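Local coordinates for Myo-inositol phosphohydrolase (Mitsuokella multacida, PDB 4WU3), which probably dephosphorylates myo-inositol hexakisphosphate (phytate) at its 3-position and binds inositol-(1,3,4,5)-tetrakisphosphate, at residues N63-S68 with G247-F252; S92-F97 with E103-K108; E227-L232 with P315-P320; V367-K370 with G375-P378; D566-Q571 with N577-E582. The protein carries 2 engineered substitutions. One frame throughout, in Å; residues are numbered along the deposited sequence.

Overall arrangement
Contacts 1 to 3 and contacts 4 and 5 occupy two phosphatase-like halves of the chain, each built on a five-stranded mixed sheet of the same strand order; the centres of contacts 1 and 5 lie about 49 Å apart. In the first half, contacts 1 and 2 have centres about 11 Å apart and share neighbouring strands 65-66 and 91-94, Thr249 resting on Ala93. Contact 3 stands about 21 Å from contact 1, between centres. In the second half, contacts 4 and 5 touch, 8 Å between centres, through Thr377 N and Ser569 OG. Phosphate sits at contact 1, and the side chain of Asn577 in contact 5 lies about 4 Å from bound inositol-(1,3,4,5)-tetrakisphosphate.

Contact 1. Residues N63-S68 with G247-F252; sequences NFRMGS and GRTTIF. With PO4 (phosphate ion), chain G.
Arg65 reaches from edge strand 65-66 to Thr249 and Thr250, in the first turn of helix 247-261. Its CB heads toward the helix, and a bend at chi2 (-84°) turns the otherwise extended chain; CB, CG and CD simply span the gap, and contact begins at the guanidinium. CZ lies 4.1 Å from Thr249 CG2, a methyl that approaches obliquely and also touches NH1. Arg65 NH1 donates to Asn63 O at 3.0 Å, nearly straight (163°) and in the plane of both the carbonyl and the guanidinium; it also bonds Gly245 O of the phosphate-binding loop. The other terminal nitrogen, NH2, stands 3.0 Å from Thr250 OG1, which meets the guanidinium edge near its plane and is itself bonded to Met246 O. At the helix N-terminus, phosphate O4 receives Arg248 N at 2.9 Å and Arg248 NE at 2.8 Å, while Arg248 NH1 donates to O3, also at 2.8 Å. Ser242 OG, Ala244 N and Met246 N also bond the ion, as in the P-loop of protein tyrosine phosphatases. Two carbonyls thus fix the rotation of Arg65, whose charge probably adds to the positive potential around the anion.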
# COMPACT_ATOMS: atom_id res chain seq x y z
N ASN A 63 25.88 5.92 -4.08
CA ASN A 63 24.98 5.99 -5.22
C ASN A 63 25.00 7.32 -5.94
O ASN A 63 24.01 7.71 -6.56
CB ASN A 63 23.55 5.66 -4.78
CG ASN A 63 23.37 4.19 -4.50
OD1 ASN A 63 23.97 3.35 -5.18
ND2 ASN A 63 22.59 3.86 -3.47
N PHE A 64 26.12 8.02 -5.88
CA PHE A 64 26.23 9.27 -6.62
C PHE A 64 26.18 9.00 -8.12
O PHE A 64 26.83 8.09 -8.62
CB PHE A 64 27.53 10.00 -6.29
CG PHE A 64 27.70 11.26 -7.09
CD1 PHE A 64 27.17 12.46 -6.63
CD2 PHE A 64 28.33 11.23 -8.31
CE1 PHE A 64 27.29 13.61 -7.38
CE2 PHE A 64 28.46 12.39 -9.05
CZ PHE A 64 27.93 13.57 -8.59
N ARG A 65 25.41 9.80 -8.85
CA ARG A 65 25.50 9.77 -10.31
C ARG A 65 25.10 11.11 -10.88
O ARG A 65 24.36 11.87 -10.26
CB ARG A 65 24.63 8.67 -10.92
CG ARG A 65 23.12 8.89 -10.80
CD ARG A 65 22.59 8.41 -9.45
NE ARG A 65 21.17 8.08 -9.50
CZ ARG A 65 20.48 7.64 -8.45
NH1 ARG A 65 21.07 7.49 -7.27
NH2 ARG A 65 19.20 7.36 -8.57
N MET A 66 25.64 11.41 -12.05
CA MET A 66 25.23 12.57 -12.80
C MET A 66 24.40 12.09 -13.98
O MET A 66 24.55 10.97 -14.44
CB MET A 66 26.45 13.34 -13.27
CG MET A 66 27.05 14.18 -12.16
SD MET A 66 28.66 14.83 -12.57
CE MET A 66 28.33 15.77 -14.06
N GLY A 67 23.52 12.95 -14.46
CA GLY A 67 22.64 12.60 -15.56
C GLY A 67 23.39 12.27 -16.83
O GLY A 67 22.87 11.55 -17.69
N SER A 68 24.60 12.79 -16.94
CA SER A 68 25.43 12.58 -18.12
C SER A 68 26.31 11.32 -18.02
O SER A 68 27.07 11.02 -18.93
CB SER A 68 26.32 13.80 -18.39
OG SER A 68 27.17 14.09 -17.29
N GLY A 247 15.05 4.79 -3.82
CA GLY A 247 13.65 5.01 -4.20
C GLY A 247 13.22 6.45 -4.49
O GLY A 247 12.90 6.81 -5.63
N ARG A 248 13.17 7.27 -3.45
CA ARG A 248 12.68 8.63 -3.61
C ARG A 248 13.57 9.38 -4.57
O ARG A 248 13.09 10.18 -5.37
CB ARG A 248 12.61 9.35 -2.26
CG ARG A 248 11.56 8.80 -1.32
CD ARG A 248 11.79 9.27 0.12
NE ARG A 248 12.96 8.65 0.76
CZ ARG A 248 13.36 8.93 1.99
NH1 ARG A 248 14.43 8.32 2.50
NH2 ARG A 248 12.71 9.83 2.73
N THR A 249 14.88 9.12 -4.50
CA THR A 249 15.84 9.80 -5.37
C THR A 249 15.60 9.44 -6.84
O THR A 249 15.60 10.30 -7.71
CB THR A 249 17.30 9.51 -4.96
OG1 THR A 249 17.60 10.19 -3.73
CG2 THR A 249 18.27 10.00 -6.01
N THR A 250 15.35 8.17 -7.11
CA THR A 250 15.16 7.73 -8.49
C THR A 250 13.83 8.20 -9.06
O THR A 250 13.74 8.53 -10.24
CB THR A 250 15.28 6.20 -8.61
OG1 THR A 250 16.59 5.83 -8.20
CG2 THR A 250 15.04 5.74 -10.04
N ILE A 251 12.79 8.24 -8.23
CA ILE A 251 11.54 8.83 -8.64
C ILE A 251 11.79 10.23 -9.17
O ILE A 251 11.26 10.60 -10.22
CB ILE A 251 10.52 8.94 -7.49
CG1 ILE A 251 9.94 7.56 -7.16
CG2 ILE A 251 9.41 9.89 -7.87
CD1 ILE A 251 9.20 7.54 -5.84
N PHE A 252 12.58 11.02 -8.45
CA PHE A 252 12.76 12.41 -8.85
C PHE A 252 13.76 12.62 -9.97
O PHE A 252 13.66 13.62 -10.70
CB PHE A 252 13.08 13.30 -7.66
CG PHE A 252 11.87 13.74 -6.93
CD1 PHE A 252 11.18 12.85 -6.14
CD2 PHE A 252 11.39 15.03 -7.07
CE1 PHE A 252 10.03 13.24 -5.48
CE2 PHE A 252 10.24 15.43 -6.42
CZ PHE A 252 9.56 14.53 -5.63
P PO4 G . 15.55 6.13 -0.46
O1 PO4 G . 15.61 4.62 -0.48
O2 PO4 G . 16.48 6.61 -1.56
O3 PO4 G . 15.98 6.67 0.88
O4 PO4 G . 14.16 6.66 -0.74

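Contact 2. Residues S92-F97 with E103-K108; sequences SASSCF and EAILKK
Ile105 pushes its CD1 methyl from helix 99-108 against the ring of Phe97, CD1 lying 3.9 Å from Phe97 CD2. The two side chains cross at about a right angle, and the methyl approaches the ring obliquely. The isoleucine's CG1 branch is stretched out, with CD1 anti to CA (chi2 176°), which extends CD1 away from the helix; CD1 is the helix atom that meets Phe97 and Ser94. The same methyl also comes to 4.1 Å from Ser94 OG, an apolar neighbour for a hydroxyl whose polar needs are met elsewhere: Ser94 OG donates to Ser95 O at 2.7 Å, in the carbonyl plane and on a lone pair, and is also hydrogen-bonded to His239 NE2. The next serine repeats the pattern, Ser95 OG donating to Cys96 O at 2.6 Å but tilted from that carbonyl plane. These bonds probably help shape the turn by which the chain leaves strand 91-94 and brings Phe97 round to face Ile105. His239 and Phe116, from neighbouring strands, also touch Ile105. Helix 99-108 links parallel strands 91-94 and 116-122, with strand 237-241 lying between them: a beta-alpha-beta crossover of the phosphatase-like alpha/beta fold.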
# COMPACT_ATOMS: atom_id res chain seq x y z
N SER A 92 22.33 15.90 -10.84
CA SER A 92 23.01 14.77 -10.19
C SER A 92 22.14 14.27 -9.04
O SER A 92 21.11 14.86 -8.74
CB SER A 92 24.42 15.13 -9.70
OG SER A 92 24.39 16.24 -8.81
N ALA A 93 22.55 13.16 -8.43
CA ALA A 93 21.79 12.52 -7.37
C ALA A 93 22.67 11.60 -6.52
O ALA A 93 23.75 11.17 -6.95
CB ALA A 93 20.63 11.73 -7.96
N SER A 94 22.20 11.28 -5.33
CA SER A 94 22.96 10.43 -4.41
C SER A 94 22.16 10.14 -3.18
O SER A 94 21.06 10.64 -3.00
CB SER A 94 24.25 11.12 -3.97
OG SER A 94 23.95 12.25 -3.16
N SER A 95 22.77 9.33 -2.31
CA SER A 95 22.36 9.17 -0.93
C SER A 95 22.55 10.47 -0.18
O SER A 95 23.11 11.43 -0.70
CB SER A 95 23.26 8.14 -0.26
OG SER A 95 24.55 8.70 -0.02
N CYS A 96 22.15 10.48 1.08
CA CYS A 96 22.47 11.59 1.91
C CYS A 96 23.99 11.66 2.02
O CYS A 96 24.68 10.69 1.72
CB CYS A 96 21.79 11.48 3.27
SG CYS A 96 22.22 10.04 4.25
N PHE A 97 24.49 12.81 2.44
CA PHE A 97 25.92 13.11 2.43
C PHE A 97 26.37 13.79 3.73
O PHE A 97 25.63 14.59 4.33
CB PHE A 97 26.29 14.00 1.23
CG PHE A 97 25.30 15.12 0.95
CD1 PHE A 97 25.25 16.24 1.77
CD2 PHE A 97 24.44 15.05 -0.14
CE1 PHE A 97 24.34 17.25 1.52
CE2 PHE A 97 23.53 16.07 -0.40
CZ PHE A 97 23.48 17.17 0.43
N GLU A 103 31.16 18.57 -0.05
CA GLU A 103 32.30 19.31 -0.62
C GLU A 103 32.82 18.60 -1.87
O GLU A 103 33.11 19.25 -2.89
CB GLU A 103 33.39 19.51 0.43
CG GLU A 103 33.04 20.59 1.44
CD GLU A 103 33.81 20.47 2.75
OE1 GLU A 103 34.81 19.73 2.82
OE2 GLU A 103 33.40 21.14 3.73
N ALA A 104 32.88 17.27 -1.83
CA ALA A 104 33.25 16.49 -3.00
C ALA A 104 32.24 16.65 -4.14
O ALA A 104 32.62 16.72 -5.31
CB ALA A 104 33.40 15.03 -2.63
N ILE A 105 30.95 16.69 -3.80
CA ILE A 105 29.91 16.92 -4.82
C ILE A 105 30.06 18.30 -5.48
O ILE A 105 30.06 18.43 -6.69
CB ILE A 105 28.49 16.82 -4.23
CG1 ILE A 105 28.18 15.37 -3.84
CG2 ILE A 105 27.48 17.33 -5.23
CD1 ILE A 105 26.84 15.18 -3.16
N LEU A 106 30.20 19.33 -4.66
CA LEU A 106 30.36 20.69 -5.15
C LEU A 106 31.59 20.83 -6.05
O LEU A 106 31.55 21.52 -7.06
CB LEU A 106 30.45 21.67 -3.98
CG LEU A 106 29.15 21.88 -3.22
CD1 LEU A 106 29.36 22.87 -2.09
CD2 LEU A 106 28.07 22.35 -4.16
N LYS A 107 32.68 20.16 -5.68
CA LYS A 107 33.88 20.19 -6.50
C LYS A 107 33.60 19.54 -7.85
O LYS A 107 33.98 20.06 -8.90
CB LYS A 107 35.06 19.51 -5.80
CG LYS A 107 36.40 19.80 -6.46
CD LYS A 107 37.57 19.16 -5.72
CE LYS A 107 38.90 19.61 -6.32
NZ LYS A 107 40.04 18.74 -5.91
N LYS A 108 32.93 18.39 -7.82
CA LYS A 108 32.77 17.59 -9.02
C LYS A 108 31.84 18.21 -10.05
O LYS A 108 32.09 18.10 -11.25
CB LYS A 108 32.27 16.19 -8.67
CG LYS A 108 32.00 15.34 -9.90
CD LYS A 108 32.06 13.85 -9.58
CE LYS A 108 32.21 13.02 -10.84
NZ LYS A 108 33.60 13.09 -11.36

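Contact 3. Residues E227-L232 with P315-P320; sequences EFYKSL and PDLKTP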
# COMPACT_ATOMS: atom_id res chain seq x y z
N GLU A 227 6.30 24.10 -8.84
CA GLU A 227 6.36 25.54 -8.67
C GLU A 227 7.80 26.00 -8.35
O GLU A 227 8.23 27.05 -8.82
CB GLU A 227 5.36 26.00 -7.61
CG GLU A 227 3.90 25.81 -8.03
CD GLU A 227 3.51 26.54 -9.32
OE1 GLU A 227 3.72 27.78 -9.41
OE2 GLU A 227 2.94 25.87 -10.24
N PHE A 228 8.55 25.21 -7.58
CA PHE A 228 9.99 25.46 -7.41
C PHE A 228 10.74 25.32 -8.74
O PHE A 228 11.59 26.14 -9.10
CB PHE A 228 10.54 24.47 -6.39
CG PHE A 228 12.03 24.26 -6.47
CD1 PHE A 228 12.91 25.20 -5.94
CD2 PHE A 228 12.56 23.09 -7.00
CE1 PHE A 228 14.29 24.99 -5.99
CE2 PHE A 228 13.93 22.87 -7.03
CZ PHE A 228 14.79 23.82 -6.53
N TYR A 229 10.42 24.26 -9.47
CA TYR A 229 11.11 23.97 -10.71
C TYR A 229 10.94 25.10 -11.71
O TYR A 229 11.90 25.53 -12.37
CB TYR A 229 10.59 22.67 -11.31
CG TYR A 229 11.23 22.29 -12.62
CD1 TYR A 229 12.44 21.61 -12.66
CD2 TYR A 229 10.63 22.61 -13.82
CE1 TYR A 229 13.03 21.26 -13.86
CE2 TYR A 229 11.21 22.27 -15.03
CZ TYR A 229 12.41 21.60 -15.04
OH TYR A 229 12.99 21.24 -16.24
N LYS A 230 9.72 25.59 -11.84
CA LYS A 230 9.40 26.63 -12.80
C LYS A 230 10.04 27.98 -12.47
O LYS A 230 10.14 28.84 -13.33
CB LYS A 230 7.89 26.79 -12.90
CG LYS A 230 7.22 25.61 -13.58
CD LYS A 230 5.76 25.47 -13.17
CE LYS A 230 4.91 26.56 -13.78
NZ LYS A 230 3.48 26.40 -13.38
N SER A 231 10.47 28.15 -11.22
CA SER A 231 11.06 29.41 -10.82
C SER A 231 12.58 29.36 -10.90
O SER A 231 13.23 30.34 -10.56
CB SER A 231 10.63 29.76 -9.39
OG SER A 231 11.33 28.96 -8.45
N LEU A 232 13.15 28.24 -11.35
CA LEU A 232 14.61 28.10 -11.37
C LEU A 232 15.26 28.92 -12.46
O LEU A 232 14.72 29.06 -13.54
CB LEU A 232 15.02 26.65 -11.58
CG LEU A 232 14.79 25.77 -10.37
CD1 LEU A 232 15.10 24.32 -10.71
CD2 LEU A 232 15.64 26.28 -9.22
N PRO A 315 2.85 20.46 -21.72
CA PRO A 315 4.24 20.87 -21.88
C PRO A 315 4.51 22.29 -21.38
O PRO A 315 5.66 22.65 -21.18
CB PRO A 315 4.48 20.76 -23.39
CG PRO A 315 3.14 20.83 -24.02
CD PRO A 315 2.19 20.22 -23.02
N ASP A 316 3.46 23.06 -21.16
CA ASP A 316 3.60 24.39 -20.55
C ASP A 316 3.53 24.35 -19.01
O ASP A 316 3.80 25.36 -18.35
CB ASP A 316 2.53 25.34 -21.10
CG ASP A 316 1.09 24.80 -20.92
OD1 ASP A 316 0.89 23.68 -20.36
OD2 ASP A 316 0.14 25.50 -21.35
N LEU A 317 3.16 23.21 -18.44
CA LEU A 317 3.05 23.05 -16.99
C LEU A 317 2.08 24.05 -16.37
O LEU A 317 2.21 24.43 -15.20
CB LEU A 317 4.42 23.19 -16.32
CG LEU A 317 5.55 22.32 -16.90
CD1 LEU A 317 6.87 22.65 -16.22
CD2 LEU A 317 5.23 20.85 -16.74
N LYS A 318 1.09 24.47 -17.15
CA LYS A 318 0.15 25.50 -16.71
C LYS A 318 -0.85 24.97 -15.69
O LYS A 318 -0.97 25.50 -14.59
CB LYS A 318 -0.56 26.07 -17.94
CG LYS A 318 -1.49 27.24 -17.65
CD LYS A 318 -2.10 27.78 -18.94
CE LYS A 318 -3.24 28.74 -18.67
NZ LYS A 318 -2.76 30.04 -18.11
N THR A 319 -1.58 23.92 -16.05
CA THR A 319 -2.48 23.27 -15.11
C THR A 319 -1.64 22.53 -14.08
O THR A 319 -0.75 21.76 -14.44
CB THR A 319 -3.37 22.24 -15.81
OG1 THR A 319 -4.08 22.86 -16.89
CG2 THR A 319 -4.36 21.62 -14.85
N PRO A 320 -1.91 22.76 -12.79
CA PRO A 320 -1.15 22.07 -11.76
C PRO A 320 -1.33 20.55 -11.88
O PRO A 320 -2.37 20.09 -12.35
CB PRO A 320 -1.76 22.58 -10.45
CG PRO A 320 -2.43 23.87 -10.81
CD PRO A 320 -2.89 23.71 -12.23
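Lys230 meets Leu317 by both polar and apolar contact at the surface, tying the end of helix 219-230 to the loop between helices 291-313 and 321-327. The polar part centres on the ammonium: Lys230 NZ donates to Leu317 O at 3.0 Å, coming in tilted 34° from the carbonyl plane. The same nitrogen forms a salt bridge with Glu227 OE2 at 3.2 Å, one helical turn back, meeting the carboxylate on its syn side but out of its plane. A bend at chi3 (72°) in the lysine chain carries NZ to this position between backbone carbonyl and carboxylate. The apolar part lies along the same chain. Lys230 CG sits 4.0 Å from Leu317 CD1, and Lys230 CD 4.1 Å from Leu317 CB, as the two side chains run alongside each other, head to tail. Leu317 CD1 also comes obliquely to the ring of Tyr229, 4.5 Å from Tyr229 CD2, and Leu259 of helix 247-261 provides a further neighbour for the leucine. At the helix end Ser231 OG and Ser231 N both bond Phe228 O, from one face of its plane; on the other segment Pro320 stands at the N-cap position of helix 321-327. One lysine therefore uses its methylenes as well as its charge, and the pairing with Glu227 probably leaves little net charge where NZ grips the loop carbonyl.

Contact 4. Residues V367-K370 with G375-P378; sequences VNVK and GFTP
A compact surface loop between strand 357-358 and helix 385-388 folds back on itself here, bringing Val367 and Val369 against Phe376; an Asx turn at Asn368 shapes its first limb. In that turn Asn368 OD1 accepts from Lys370 N at 3.0 Å, the donor standing above the plane of the amide rather than on a lone pair, and the chain passes into a short 3-10 segment. Phe376 carries the other limb's share. Its ring swings away from its own backbone N (chi1 170°) and points across the loop, coming from the opposite direction to Val367. The end of the ring touches first: Phe376 CZ lies 3.7 Å from Val367 CG1. Val369 CG2 follows at 4.2 Å from Phe376 CE2, a looser approach, and both methyls meet the ring obliquely. Within the same limb, Pro378 N rests over one face of the ring, 3.9 Å above its plane and offset toward the rim. Helix 564-573 backs the arrangement: Ser569 touches Phe376 and its OG bonds Thr377 N, Tyr572 OH bonds Asn368 N, and Leu573 packs on Val367. Across the two limbs the contact is wholly apolar, with no hydrogen bond between them. It therefore imposes little direction of its own, and the bonds to the helix and the Asx turn probably do more to fix the loop's shape.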
# COMPACT_ATOMS: atom_id res chain seq x y z
N VAL A 367 -10.24 20.68 39.65
CA VAL A 367 -8.89 20.54 39.12
C VAL A 367 -8.56 19.09 38.77
O VAL A 367 -8.77 18.18 39.58
CB VAL A 367 -7.83 21.06 40.11
CG1 VAL A 367 -6.42 20.78 39.59
CG2 VAL A 367 -8.02 22.55 40.36
N ASN A 368 -8.06 18.87 37.56
CA ASN A 368 -7.57 17.56 37.14
C ASN A 368 -6.11 17.69 36.73
O ASN A 368 -5.81 18.15 35.63
CB ASN A 368 -8.40 17.03 35.96
CG ASN A 368 -8.02 15.61 35.56
OD1 ASN A 368 -6.98 15.09 35.98
ND2 ASN A 368 -8.85 14.99 34.73
N VAL A 369 -5.21 17.29 37.62
CA VAL A 369 -3.78 17.47 37.40
C VAL A 369 -3.32 16.78 36.13
O VAL A 369 -2.33 17.19 35.52
CB VAL A 369 -2.95 16.94 38.59
CG1 VAL A 369 -1.46 17.07 38.30
CG2 VAL A 369 -3.30 17.70 39.86
N LYS A 370 -4.03 15.74 35.71
CA LYS A 370 -3.62 15.00 34.53
C LYS A 370 -3.91 15.76 33.23
O LYS A 370 -3.37 15.41 32.18
CB LYS A 370 -4.26 13.62 34.52
CG LYS A 370 -3.61 12.69 35.54
CD LYS A 370 -4.22 11.31 35.53
CE LYS A 370 -5.56 11.30 36.23
NZ LYS A 370 -6.14 9.93 36.27
N GLY A 375 4.83 23.13 34.93
CA GLY A 375 4.73 24.40 35.66
C GLY A 375 3.44 24.55 36.45
O GLY A 375 3.23 25.57 37.11
N PHE A 376 2.57 23.56 36.39
CA PHE A 376 1.26 23.71 37.02
C PHE A 376 1.34 23.80 38.54
O PHE A 376 1.93 22.93 39.19
CB PHE A 376 0.30 22.58 36.66
CG PHE A 376 -0.96 22.60 37.48
CD1 PHE A 376 -1.93 23.55 37.24
CD2 PHE A 376 -1.14 21.70 38.52
CE1 PHE A 376 -3.08 23.60 38.01
CE2 PHE A 376 -2.29 21.74 39.29
CZ PHE A 376 -3.26 22.69 39.03
N THR A 377 0.73 24.84 39.09
CA THR A 377 0.55 24.94 40.52
C THR A 377 -0.90 25.24 40.85
O THR A 377 -1.57 25.98 40.15
CB THR A 377 1.44 26.01 41.16
OG1 THR A 377 1.07 26.14 42.54
CG2 THR A 377 1.26 27.36 40.48
N PRO A 378 -1.40 24.65 41.94
CA PRO A 378 -2.76 24.93 42.38
C PRO A 378 -2.89 26.31 43.04
O PRO A 378 -4.01 26.78 43.25
CB PRO A 378 -3.07 23.80 43.37
CG PRO A 378 -1.74 23.30 43.82
CD PRO A 378 -0.73 23.62 42.76

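Contact 5. Residues D566-Q571 with N577-E582; sequences DILSRQ and NYVAYE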
# COMPACT_ATOMS: atom_id res chain seq x y z
N ASP A 566 2.71 30.11 36.55
CA ASP A 566 1.63 30.80 37.26
C ASP A 566 0.55 31.32 36.29
O ASP A 566 -0.66 31.21 36.55
CB ASP A 566 2.17 31.95 38.11
CG ASP A 566 2.78 31.47 39.42
OD1 ASP A 566 2.89 30.25 39.63
OD2 ASP A 566 3.15 32.32 40.25
N ILE A 567 0.99 31.89 35.18
CA ILE A 567 0.07 32.34 34.13
C ILE A 567 -0.79 31.16 33.65
O ILE A 567 -2.02 31.22 33.69
CB ILE A 567 0.84 32.90 32.92
CG1 ILE A 567 1.63 34.16 33.31
CG2 ILE A 567 -0.11 33.18 31.77
CD1 ILE A 567 0.77 35.40 33.50
N LEU A 568 -0.14 30.09 33.21
CA LEU A 568 -0.88 28.95 32.67
C LEU A 568 -1.79 28.34 33.73
O LEU A 568 -2.93 27.95 33.46
CB LEU A 568 0.09 27.91 32.11
CG LEU A 568 0.93 28.42 30.94
CD1 LEU A 568 1.69 27.27 30.28
CD2 LEU A 568 0.09 29.15 29.90
N SER A 569 -1.28 28.29 34.95
CA SER A 569 -2.05 27.72 36.04
C SER A 569 -3.30 28.56 36.37
O SER A 569 -4.40 28.02 36.48
CB SER A 569 -1.16 27.56 37.27
OG SER A 569 -0.09 26.66 36.98
N ARG A 570 -3.16 29.87 36.48
CA ARG A 570 -4.33 30.65 36.81
C ARG A 570 -5.33 30.72 35.65
O ARG A 570 -6.54 30.65 35.88
CB ARG A 570 -3.96 32.05 37.31
CG ARG A 570 -3.33 32.97 36.29
CD ARG A 570 -2.53 34.02 37.03
NE ARG A 570 -2.33 35.23 36.26
CZ ARG A 570 -1.75 36.32 36.74
NH1 ARG A 570 -1.60 37.38 36.00
NH2 ARG A 570 -1.32 36.35 37.98
N GLN A 571 -4.85 30.80 34.41
CA GLN A 571 -5.76 30.75 33.26
C GLN A 571 -6.53 29.41 33.22
O GLN A 571 -7.70 29.37 32.82
CB GLN A 571 -5.02 31.01 31.94
CG GLN A 571 -4.49 32.43 31.77
CD GLN A 571 -5.55 33.50 32.01
OE1 GLN A 571 -6.73 33.31 31.70
NE2 GLN A 571 -5.13 34.61 32.57
N ASN A 577 -8.37 25.86 29.52
CA ASN A 577 -7.63 24.62 29.61
C ASN A 577 -6.20 24.98 29.98
O ASN A 577 -5.94 26.15 30.28
CB ASN A 577 -7.72 23.77 28.33
CG ASN A 577 -7.08 24.42 27.12
OD1 ASN A 577 -6.32 25.38 27.23
ND2 ASN A 577 -7.40 23.89 25.94
N TYR A 578 -5.30 24.00 29.99
CA TYR A 578 -3.89 24.26 30.24
C TYR A 578 -3.18 24.29 28.89
O TYR A 578 -3.14 23.27 28.19
CB TYR A 578 -3.28 23.17 31.13
CG TYR A 578 -2.00 23.60 31.81
CD1 TYR A 578 -2.02 24.46 32.90
CD2 TYR A 578 -0.76 23.14 31.35
CE1 TYR A 578 -0.86 24.86 33.51
CE2 TYR A 578 0.41 23.54 31.97
CZ TYR A 578 0.35 24.40 33.05
OH TYR A 578 1.50 24.81 33.67
N VAL A 579 -2.60 25.44 28.54
CA VAL A 579 -2.09 25.64 27.19
C VAL A 579 -0.97 24.67 26.86
O VAL A 579 -0.77 24.35 25.70
CB VAL A 579 -1.57 27.06 26.97
CG1 VAL A 579 -1.02 27.22 25.55
CG2 VAL A 579 -2.67 28.08 27.23
N ALA A 580 -0.22 24.23 27.88
CA ALA A 580 0.97 23.41 27.64
C ALA A 580 0.70 21.92 27.87
O ALA A 580 1.62 21.14 28.06
CB ALA A 580 2.14 23.87 28.51
N TYR A 581 -0.57 21.55 27.82
CA TYR A 581 -0.95 20.14 27.90
C TYR A 581 -0.29 19.34 26.79
O TYR A 581 -0.24 19.77 25.63
CB TYR A 581 -2.47 19.99 27.82
CG TYR A 581 -2.93 18.54 27.74
CD1 TYR A 581 -2.94 17.73 28.87
CD2 TYR A 581 -3.36 17.99 26.54
CE1 TYR A 581 -3.35 16.41 28.79
CE2 TYR A 581 -3.78 16.68 26.46
CZ TYR A 581 -3.78 15.89 27.58
OH TYR A 581 -4.20 14.59 27.49
N GLU A 582 0.24 18.18 27.15
CA GLU A 582 0.73 17.23 26.16
C GLU A 582 0.17 15.87 26.51
O GLU A 582 -0.07 15.56 27.68
CB GLU A 582 2.26 17.17 26.13
CG GLU A 582 2.93 18.53 26.01
CD GLU A 582 4.32 18.43 25.43
OE1 GLU A 582 5.28 18.86 26.08
OE2 GLU A 582 4.45 17.92 24.31
O HOH W 1 -3.62 27.48 30.64
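Leu568 of helix 564-573 is wrapped by Tyr578, Val579 and Ala580, consecutive residues of the loop that follows. Its CB lies 3.5 Å from Tyr578 CE1, obliquely to the ring, the leucine side chain running roughly perpendicular to that of the tyrosine. Farther out the leucine forks: CD2 packs 4.0 Å from Val579 CB, and CD1 3.9 Å from Ala580 CB, the two branches dividing Val579 and Ala580 between them, with CD1 also near the tyrosine hydroxyl. The tyrosine also meets the next helix residue, with Ser569 CA in plane at the ring edge and Ser569 OG 4.0 Å from Tyr578 CE1. A water bridges the backbones beside this apolar patch. It donates to Leu568 O at 2.9 Å and to Asn577 O at 2.7 Å, and accepts from Val579 N at 3.1 Å, joining helix and loop although no direct hydrogen bond connects the two segments. These loop residues belong to a type I beta turn from Tyr578 to Tyr581, closed by Tyr581 N to Tyr578 O at 3.1 Å. In the next shell, Tyr578 OH is hydrogen-bonded to Lys374 O, in the loop of contact 4, and Ser569 OG to Gly565 O in its own helix. Ala552 of helix 545-558 and Ile603 of helix 593-613 cover Leu568, while Thr548 OG1 holds Asn577 N. The carbonyls of Leu568 and Asn577 thus share one water, and carbon contacts and bridge together set the loop beside the inositol phosphate pocket.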